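Local coordinates for FMN reductase [NAD(P)H] (Bacillus subtilis, PDB 1ZCH), which uses NADH or NADPH to reduce FMN, and also reduces nitroaromatic compounds, quinones, chromates and azo dyes, at the interface of chains A and B. Numbering follows the deposited sequence. Chains: chain A/B, Hypothetical oxidoreductase ycnD.

Contact 1: the interface of chains A and B. Residues chain A 182-185; chain B 48-50, 52.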
ATOM      1  N   ASN A 182      -8.992  -8.920 -11.587  1.00 10.05           N
ATOM      2  CA  ASN A 182      -9.316  -9.934 -10.585  1.00 11.72           C
ATOM      3  C   ASN A 182      -9.430 -11.253 -11.336  1.00 11.78           C
ATOM      4  O   ASN A 182     -10.357 -11.439 -12.120  1.00 13.04           O
ATOM      5  CB  ASN A 182     -10.654  -9.608  -9.919  1.00 10.99           C
ATOM      6  CG  ASN A 182     -11.069 -10.643  -8.888  1.00 12.20           C
ATOM      7  OD1 ASN A 182     -12.258 -10.839  -8.644  1.00 13.24           O
ATOM      8  ND2 ASN A 182     -10.092 -11.299  -8.267  1.00 10.59           N
ATOM      9  N   HIS A 183      -8.481 -12.157 -11.104  1.00 11.68           N
ATOM     10  CA  HIS A 183      -8.473 -13.452 -11.784  1.00 12.40           C
ATOM     11  C   HIS A 183      -8.928 -14.552 -10.835  1.00 13.62           C
ATOM     12  O   HIS A 183      -8.602 -14.528  -9.647  1.00 12.85           O
ATOM     13  CB  HIS A 183      -7.064 -13.765 -12.295  1.00 13.00           C
ATOM     14  CG  HIS A 183      -6.478 -12.684 -13.149  1.00 12.26           C
ATOM     15  ND1 HIS A 183      -5.156 -12.681 -13.540  1.00 14.37           N
ATOM     16  CD2 HIS A 183      -7.031 -11.571 -13.687  1.00 13.05           C
ATOM     17  CE1 HIS A 183      -4.921 -11.612 -14.280  1.00 13.61           C
ATOM     18  NE2 HIS A 183      -6.041 -10.922 -14.385  1.00 14.12           N
ATOM     19  N   GLN A 184      -9.676 -15.519 -11.363  1.00 12.05           N
ATOM     20  CA  GLN A 184     -10.183 -16.618 -10.546  1.00 13.36           C
ATOM     21  C   GLN A 184      -9.265 -17.835 -10.538  1.00 13.46           C
ATOM     22  O   GLN A 184      -8.985 -18.417 -11.588  1.00 13.02           O
ATOM     23  CB  GLN A 184     -11.574 -17.041 -11.036  1.00 14.02           C
ATOM     24  CG  GLN A 184     -12.589 -15.911 -11.104  1.00 15.40           C
ATOM     25  CD  GLN A 184     -12.736 -15.174  -9.784  1.00 17.48           C
ATOM     26  OE1 GLN A 184     -12.886 -15.792  -8.728  1.00 19.09           O
ATOM     27  NE2 GLN A 184     -12.699 -13.846  -9.839  1.00 16.31           N
ATOM     28  N   GLU A 185      -8.797 -18.192  -9.343  1.00 13.86           N
ATOM     29  CA  GLU A 185      -7.926 -19.350  -9.104  1.00 14.55           C
ATOM     30  C   GLU A 185      -6.500 -19.260  -9.648  1.00 14.68           C
ATOM     31  O   GLU A 185      -5.543 -19.522  -8.918  1.00 15.18           O
ATOM     32  CB  GLU A 185      -8.594 -20.632  -9.619  1.00 16.15           C
ATOM     33  CG  GLU A 185      -9.974 -20.931  -9.009  1.00 17.20           C
ATOM     34  CD  GLU A 185      -9.990 -20.920  -7.480  1.00 17.87           C
ATOM     35  OE1 GLU A 185      -9.081 -21.508  -6.856  1.00 17.45           O
ATOM     36  OE2 GLU A 185     -10.926 -20.329  -6.898  1.00 17.15           O
TER
ATOM     37  N   VAL B  48      -5.328  -9.112  -8.417  1.00  7.99           N
ATOM     38  CA  VAL B  48      -5.858  -9.866  -7.294  1.00  8.78           C
ATOM     39  C   VAL B  48      -6.309 -11.233  -7.778  1.00 10.66           C
ATOM     40  O   VAL B  48      -7.153 -11.331  -8.668  1.00 11.88           O
ATOM     41  CB  VAL B  48      -7.075  -9.162  -6.659  1.00  8.68           C
ATOM     42  CG1 VAL B  48      -7.576  -9.975  -5.463  1.00  9.23           C
ATOM     43  CG2 VAL B  48      -6.699  -7.749  -6.220  1.00  9.21           C
ATOM     44  N   ILE B  49      -5.730 -12.284  -7.208  1.00 11.21           N
ATOM     45  CA  ILE B  49      -6.123 -13.640  -7.568  1.00 11.40           C
ATOM     46  C   ILE B  49      -7.058 -14.108  -6.453  1.00 12.09           C
ATOM     47  O   ILE B  49      -6.676 -14.095  -5.282  1.00 10.85           O
ATOM     48  CB  ILE B  49      -4.913 -14.614  -7.614  1.00 12.34           C
ATOM     49  CG1 ILE B  49      -3.801 -14.061  -8.512  1.00 13.33           C
ATOM     50  CG2 ILE B  49      -5.380 -15.983  -8.118  1.00 13.91           C
ATOM     51  CD1 ILE B  49      -4.159 -13.967  -9.976  1.00 13.60           C
ATOM     52  N   THR B  50      -8.280 -14.494  -6.809  1.00 11.59           N
ATOM     53  CA  THR B  50      -9.235 -14.979  -5.819  1.00 11.52           C
ATOM     54  C   THR B  50      -9.153 -16.494  -5.828  1.00 13.36           C
ATOM     55  O   THR B  50      -9.353 -17.129  -6.868  1.00 12.80           O
ATOM     56  CB  THR B  50     -10.683 -14.559  -6.163  1.00 12.33           C
ATOM     57  OG1 THR B  50     -10.785 -13.131  -6.135  1.00 11.20           O
ATOM     58  CG2 THR B  50     -11.668 -15.146  -5.147  1.00 13.59           C
ATOM     59  N   GLN B  52     -10.643 -19.914  -4.067  1.00 15.25           N
ATOM     60  CA  GLN B  52     -11.677 -20.486  -3.216  1.00 15.88           C
ATOM     61  C   GLN B  52     -11.640 -22.011  -3.278  1.00 17.36           C
ATOM     62  O   GLN B  52     -12.323 -22.687  -2.509  1.00 19.11           O
ATOM     63  CB  GLN B  52     -13.054 -19.967  -3.628  1.00 15.85           C
ATOM     64  CG  GLN B  52     -13.147 -18.447  -3.635  1.00 18.38           C
ATOM     65  CD  GLN B  52     -14.537 -17.942  -3.959  1.00 18.93           C
ATOM     66  OE1 GLN B  52     -15.415 -17.910  -3.098  1.00 20.99           O
ATOM     67  NE2 GLN B  52     -14.747 -17.553  -5.210  1.00 19.71           N
TER
HETATM   68  O   HOH W   1     -12.554 -18.132  -7.329  1.00 22.58           O
HETATM   69  O   HOH W   2     -13.296 -12.153  -6.317  1.00 22.65           O

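Contact 2: the interface of chains A and B. Residues chain A 220-221, 224-225, 228-229; chain B 86, 89-90.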
ATOM      1  N   TRP A 220      -5.334   4.195 -22.967  1.00 10.96           N
ATOM      2  CA  TRP A 220      -4.562   3.734 -21.818  1.00 10.63           C
ATOM      3  C   TRP A 220      -3.170   3.208 -22.167  1.00 10.18           C
ATOM      4  O   TRP A 220      -2.171   3.699 -21.648  1.00 10.22           O
ATOM      5  CB  TRP A 220      -5.344   2.654 -21.066  1.00 11.15           C
ATOM      6  CG  TRP A 220      -4.705   2.218 -19.783  1.00 10.36           C
ATOM      7  CD1 TRP A 220      -4.653   2.918 -18.608  1.00 11.12           C
ATOM      8  CD2 TRP A 220      -4.055   0.967 -19.532  1.00 10.98           C
ATOM      9  NE1 TRP A 220      -4.017   2.175 -17.641  1.00 11.93           N
ATOM     10  CE2 TRP A 220      -3.640   0.973 -18.180  1.00 10.70           C
ATOM     11  CE3 TRP A 220      -3.782  -0.161 -20.320  1.00 11.49           C
ATOM     12  CZ2 TRP A 220      -2.967  -0.107 -17.596  1.00 10.07           C
ATOM     13  CZ3 TRP A 220      -3.109  -1.239 -19.740  1.00  9.45           C
ATOM     14  CH2 TRP A 220      -2.712  -1.201 -18.387  1.00 12.25           C
ATOM     15  N   SER A 221      -3.093   2.207 -23.042  1.00 11.18           N
ATOM     16  CA  SER A 221      -1.791   1.653 -23.400  1.00 11.57           C
ATOM     17  C   SER A 221      -0.838   2.726 -23.939  1.00 11.62           C
ATOM     18  O   SER A 221       0.368   2.670 -23.688  1.00 12.02           O
ATOM     19  CB  SER A 221      -1.946   0.515 -24.421  1.00 10.46           C
ATOM     20  OG  SER A 221      -2.509   0.977 -25.634  1.00 12.32           O
ATOM     21  N   ILE A 224       0.444   4.581 -20.818  1.00 13.63           N
ATOM     22  CA  ILE A 224       1.382   3.738 -20.082  1.00 14.01           C
ATOM     23  C   ILE A 224       2.710   3.616 -20.819  1.00 14.56           C
ATOM     24  O   ILE A 224       3.779   3.663 -20.204  1.00 14.18           O
ATOM     25  CB  ILE A 224       0.796   2.323 -19.859  1.00 14.85           C
ATOM     26  CG1 ILE A 224      -0.507   2.422 -19.059  1.00 15.10           C
ATOM     27  CG2 ILE A 224       1.801   1.446 -19.121  1.00 14.77           C
ATOM     28  CD1 ILE A 224      -0.357   3.102 -17.706  1.00 15.33           C
ATOM     29  N   ALA A 225       2.638   3.464 -22.137  1.00 12.89           N
ATOM     30  CA  ALA A 225       3.839   3.336 -22.951  1.00 15.33           C
ATOM     31  C   ALA A 225       4.639   4.637 -22.976  1.00 15.17           C
ATOM     32  O   ALA A 225       5.864   4.608 -23.074  1.00 17.55           O
ATOM     33  CB  ALA A 225       3.465   2.913 -24.378  1.00 15.44           C
ATOM     34  N   TYR A 228       6.548   4.370 -19.279  1.00 12.23           N
ATOM     35  CA  TYR A 228       7.445   3.261 -18.991  1.00 10.98           C
ATOM     36  C   TYR A 228       8.499   2.870 -20.021  1.00 12.43           C
ATOM     37  O   TYR A 228       9.216   1.892 -19.819  1.00 13.58           O
ATOM     38  CB  TYR A 228       6.610   2.034 -18.596  1.00 11.04           C
ATOM     39  CG  TYR A 228       5.782   2.245 -17.337  1.00 10.61           C
ATOM     40  CD1 TYR A 228       6.133   3.224 -16.402  1.00 11.29           C
ATOM     41  CD2 TYR A 228       4.679   1.435 -17.055  1.00 11.62           C
ATOM     42  CE1 TYR A 228       5.409   3.390 -15.219  1.00 10.51           C
ATOM     43  CE2 TYR A 228       3.950   1.592 -15.869  1.00  9.48           C
ATOM     44  CZ  TYR A 228       4.324   2.571 -14.958  1.00 10.94           C
ATOM     45  OH  TYR A 228       3.624   2.726 -13.780  1.00 12.86           O
ATOM     46  N   GLU A 229       8.611   3.630 -21.106  1.00 12.98           N
ATOM     47  CA  GLU A 229       9.610   3.333 -22.129  1.00 15.73           C
ATOM     48  C   GLU A 229      11.011   3.708 -21.639  1.00 15.80           C
ATOM     49  O   GLU A 229      12.010   3.397 -22.285  1.00 15.17           O
ATOM     50  CB  GLU A 229       9.272   4.078 -23.427  1.00 18.41           C
ATOM     51  CG  GLU A 229       9.003   5.563 -23.246  1.00 25.08           C
ATOM     52  CD  GLU A 229      10.222   6.413 -23.514  1.00 28.44           C
ATOM     53  OE1 GLU A 229      10.157   7.636 -23.264  1.00 29.02           O
ATOM     54  OE2 GLU A 229      11.241   5.861 -23.983  1.00 31.51           O
TER
ATOM     55  N   ALA B  86       1.401  -4.006 -18.310  1.00  8.49           N
ATOM     56  CA  ALA B  86       2.211  -2.915 -18.850  1.00  9.32           C
ATOM     57  C   ALA B  86       3.085  -3.485 -19.969  1.00 10.60           C
ATOM     58  O   ALA B  86       3.307  -2.837 -20.991  1.00 10.36           O
ATOM     59  CB  ALA B  86       3.098  -2.311 -17.756  1.00  8.28           C
ATOM     60  N   ALA B  89       1.016  -3.746 -22.999  1.00 10.34           N
ATOM     61  CA  ALA B  89       0.786  -2.409 -23.536  1.00 11.86           C
ATOM     62  C   ALA B  89       1.987  -1.870 -24.310  1.00 12.58           C
ATOM     63  O   ALA B  89       1.841  -1.361 -25.420  1.00 12.40           O
ATOM     64  CB  ALA B  89       0.431  -1.450 -22.401  1.00 10.04           C
ATOM     65  N   LEU B  90       3.174  -1.970 -23.723  1.00 12.22           N
ATOM     66  CA  LEU B  90       4.370  -1.456 -24.383  1.00 14.21           C
ATOM     67  C   LEU B  90       4.899  -2.312 -25.523  1.00 13.54           C
ATOM     68  O   LEU B  90       5.032  -1.844 -26.656  1.00 13.87           O
ATOM     69  CB  LEU B  90       5.497  -1.240 -23.369  1.00 14.56           C
ATOM     70  CG  LEU B  90       5.479   0.085 -22.597  1.00 17.07           C
ATOM     71  CD1 LEU B  90       4.298   0.120 -21.633  1.00 17.37           C
ATOM     72  CD2 LEU B  90       6.788   0.242 -21.852  1.00 17.55           C
TER

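Contact 3: the interface of chains A and B. Residues chain A 90, 96-97, 99; chain B 225, 228-229.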
ATOM      1  N   LEU A  90      15.563  -2.170  18.161  1.00 12.22           N
ATOM      2  CA  LEU A  90      16.616  -3.182  18.154  1.00 14.21           C
ATOM      3  C   LEU A  90      17.945  -2.736  18.742  1.00 13.54           C
ATOM      4  O   LEU A  90      18.456  -3.347  19.684  1.00 13.87           O
ATOM      5  CB  LEU A  90      16.857  -3.700  16.734  1.00 14.56           C
ATOM      6  CG  LEU A  90      15.925  -4.815  16.244  1.00 17.07           C
ATOM      7  CD1 LEU A  90      14.512  -4.277  16.049  1.00 17.37           C
ATOM      8  CD2 LEU A  90      16.469  -5.382  14.949  1.00 17.55           C
ATOM      9  N   PHE A  96      20.649  -5.035  19.769  1.00 15.20           N
ATOM     10  CA  PHE A  96      20.630  -6.033  18.705  1.00 18.21           C
ATOM     11  C   PHE A  96      20.971  -5.310  17.406  1.00 18.64           C
ATOM     12  O   PHE A  96      20.718  -4.114  17.279  1.00 17.85           O
ATOM     13  CB  PHE A  96      19.225  -6.631  18.573  1.00 21.07           C
ATOM     14  CG  PHE A  96      19.034  -7.933  19.296  1.00 25.72           C
ATOM     15  CD1 PHE A  96      19.505  -8.113  20.591  1.00 28.32           C
ATOM     16  CD2 PHE A  96      18.355  -8.980  18.681  1.00 29.99           C
ATOM     17  CE1 PHE A  96      19.302  -9.317  21.266  1.00 28.33           C
ATOM     18  CE2 PHE A  96      18.146 -10.189  19.349  1.00 31.41           C
ATOM     19  CZ  PHE A  96      18.623 -10.354  20.644  1.00 29.15           C
ATOM     20  N   LYS A  97      21.551  -6.019  16.443  1.00 19.08           N
ATOM     21  CA  LYS A  97      21.847  -5.386  15.166  1.00 19.36           C
ATOM     22  C   LYS A  97      20.647  -5.635  14.256  1.00 17.47           C
ATOM     23  O   LYS A  97      20.142  -6.754  14.183  1.00 18.11           O
ATOM     24  CB  LYS A  97      23.112  -5.972  14.534  1.00 22.88           C
ATOM     25  CG  LYS A  97      23.494  -5.284  13.228  1.00 27.32           C
ATOM     26  CD  LYS A  97      24.831  -5.774  12.693  1.00 32.22           C
ATOM     27  CE  LYS A  97      25.226  -5.024  11.426  1.00 33.96           C
ATOM     28  NZ  LYS A  97      24.222  -5.179  10.335  1.00 36.17           N
ATOM     29  N   GLU A  99      19.050  -6.407  10.927  1.00 14.15           N
ATOM     30  CA  GLU A  99      19.466  -7.007   9.664  1.00 15.68           C
ATOM     31  C   GLU A  99      18.402  -6.972   8.576  1.00 15.57           C
ATOM     32  O   GLU A  99      18.713  -7.136   7.399  1.00 14.46           O
ATOM     33  CB  GLU A  99      19.888  -8.464   9.885  1.00 17.09           C
ATOM     34  CG  GLU A  99      21.170  -8.665  10.685  1.00 20.34           C
ATOM     35  CD  GLU A  99      22.402  -8.105   9.988  1.00 24.69           C
ATOM     36  OE1 GLU A  99      22.448  -8.125   8.740  1.00 26.23           O
ATOM     37  OE2 GLU A  99      23.334  -7.657  10.690  1.00 27.46           O
TER
ATOM     38  N   ALA B 225      12.215  -6.747  17.729  1.00 12.89           N
ATOM     39  CA  ALA B 225      13.602  -7.190  17.774  1.00 15.33           C
ATOM     40  C   ALA B 225      13.716  -8.693  17.527  1.00 15.17           C
ATOM     41  O   ALA B 225      14.708  -9.154  16.967  1.00 17.55           O
ATOM     42  CB  ALA B 225      14.227  -6.823  19.126  1.00 15.44           C
ATOM     43  N   TYR B 228      13.338  -8.765  13.375  1.00 12.23           N
ATOM     44  CA  TYR B 228      14.300  -8.067  12.536  1.00 10.98           C
ATOM     45  C   TYR B 228      15.790  -8.238  12.811  1.00 12.43           C
ATOM     46  O   TYR B 228      16.609  -7.600  12.153  1.00 13.58           O
ATOM     47  CB  TYR B 228      13.937  -6.574  12.497  1.00 11.04           C
ATOM     48  CG  TYR B 228      12.569  -6.300  11.890  1.00 10.61           C
ATOM     49  CD1 TYR B 228      11.967  -7.224  11.030  1.00 11.29           C
ATOM     50  CD2 TYR B 228      11.899  -5.099  12.134  1.00 11.62           C
ATOM     51  CE1 TYR B 228      10.734  -6.957  10.427  1.00 10.51           C
ATOM     52  CE2 TYR B 228      10.666  -4.822  11.531  1.00  9.48           C
ATOM     53  CZ  TYR B 228      10.093  -5.757  10.679  1.00 10.94           C
ATOM     54  OH  TYR B 228       8.886  -5.490  10.066  1.00 12.86           O
ATOM     55  N   GLU B 229      16.146  -9.101  13.757  1.00 12.98           N
ATOM     56  CA  GLU B 229      17.554  -9.336  14.066  1.00 15.73           C
ATOM     57  C   GLU B 229      18.216 -10.167  12.963  1.00 15.80           C
ATOM     58  O   GLU B 229      19.433 -10.345  12.952  1.00 15.17           O
ATOM     59  CB  GLU B 229      17.686 -10.036  15.425  1.00 18.41           C
ATOM     60  CG  GLU B 229      16.809 -11.267  15.584  1.00 25.08           C
ATOM     61  CD  GLU B 229      17.544 -12.550  15.272  1.00 28.44           C
ATOM     62  OE1 GLU B 229      16.889 -13.613  15.236  1.00 29.02           O
ATOM     63  OE2 GLU B 229      18.778 -12.495  15.072  1.00 31.51           O
TER

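Contact 1: the interface of chains A and B
This is a beta-sheet interface, in which strand 182-184 of chain A joins strand 46-51 of chain B in parallel, so that one sheet runs across the homodimer. The backbone ladder begins where A:His183 N donates to B:Val48 O at 2.9 Å. It continues with B:Thr50 N to A:His183 O, 2.9 Å, and ends with A:Glu185 N to B:Thr50 O, 2.8 Å. A:Asn182 reinforces the start of the ladder with its side-chain amide. With CG opposite the backbone N (chi1 179°), ND2 sends an almost straight bond of 2.9 Å to the B:Thr50 hydroxyl OG1. A second bond runs from ND2 to B:Val48 O, 3.0 Å, meeting this carbonyl from above its plane, so two donors grip the one oxygen. Both acceptors lie in the amide plane, which should fix the rotation of the amide about its CB-CG bond. At the far end the carboxylate atom A:Glu185 OE2 receives B:Gln52 N on its syn lone pair at 2.9 Å, and a water joins the two side chains. The beta-branched B:Val48, B:Ile49 and B:Thr50 suit an extended strand, and B:Ile49 CD1 packs on A:His183 CB at 3.7 Å. The shared sheet thus stitches the subunits of the functional dimer together.

Contact 2: the interface of chains A and B
B:Leu90 lays its forked end along one side of helix 220-228 of chain A, each methyl taking a different turn. CD1 presses on the backbone at A:Ala225, 3.5 Å from CA, while CD2 lies 3.7 Å from A:Tyr228 CB. The small A:Ala225 suits this place, because its lone methyl lets the leucine approach the main chain. A:Ile224 meets the leucine at about a right angle, its CG2 branch 3.8 Å from B:Leu90 CD1. The two branches of A:Ile224 divide the work. With chi1 at -60°, CG2 stands opposite the backbone N and turns to the partner, whereas CG1 rests over the centre of the A:Trp220 ring, 3.6 Å above its plane, within its own chain. One turn earlier the helices come close through small residues, B:Ala89 CB lying 3.7 Å from A:Ser221 CB. B:Ala86 completes the surface, its methyl 4.1 Å from A:Tyr228 CD2. Replacing B:Leu90 with an alanine would probably open a gap beside A:Ala225 and leave A:Ile224 CG2 and A:Tyr228 CB without the methyls they pack on. The patch lies where helix 84-94 of chain B packs against the short C-terminal-region helix 220-228 of chain A, at the periphery of the dimer.

Contact 3: the interface of chains A and B
The C-terminal end of helix 220-228 in chain B and the residue just beyond it meet the loop that follows helix 84-94 in chain A. The backbone carbonyl B:Tyr228 O, in the last residue of the helix, accepts A:Glu99 N at 3.0 Å. The bond is fairly straight, 159° at the hydrogen, and the donor lies nearly in line with the C=O bond, so the partner's loop caps a carbonyl at the helix end. The helix then gives way to B:Glu229, much of whose contact with the partner is made by carbon atoms. Its CG stands between the backbone N and the carbonyl carbon (chi1 50°), and its side chain runs beside that of A:Phe96, both pointing the same way. B:Glu229 CB touches ring atom CD2 of A:Phe96 at 3.5 Å, with CG a little farther off. The ring and carboxylate planes are turned 81° apart, so the two flat groups do not stack. The methylenes meet the ring near its plane, beside CD2 and CE2, and phenylalanine suits the place because its rim is apolar there. On the other side A:Glu99 CG packs against B:Glu229 O, 3.3 Å away. The A:Glu99 carboxylate turns back to its own chain, where OE2 forms a salt bridge with A:Lys97 NZ at 2.7 Å, which probably balances its charge and steadies the loop. The site thus ties the end of one subunit's helix to a loop of the other, strengthening the homodimer.

Contact 1 lies about 24 Å from contact 2 and 36 Å from contact 3, measured between the centres of their C-alpha atoms. Contacts 2 and 3 are 41 Å apart, yet they belong to equivalent regions related by the two-fold axis: helix 84-94 meets helix 220-228 in both, with the chains exchanged, and Leu90, Ala225, Tyr228 and Glu229 recur. Contact 3 extends that packing into the loop at 96-99. In contacts 1 and 2 the later part of chain A supplies both a strand and a helix that reach over chain B. Each subunit therefore embraces the other at well-separated points, consistent with the homodimer this protein forms.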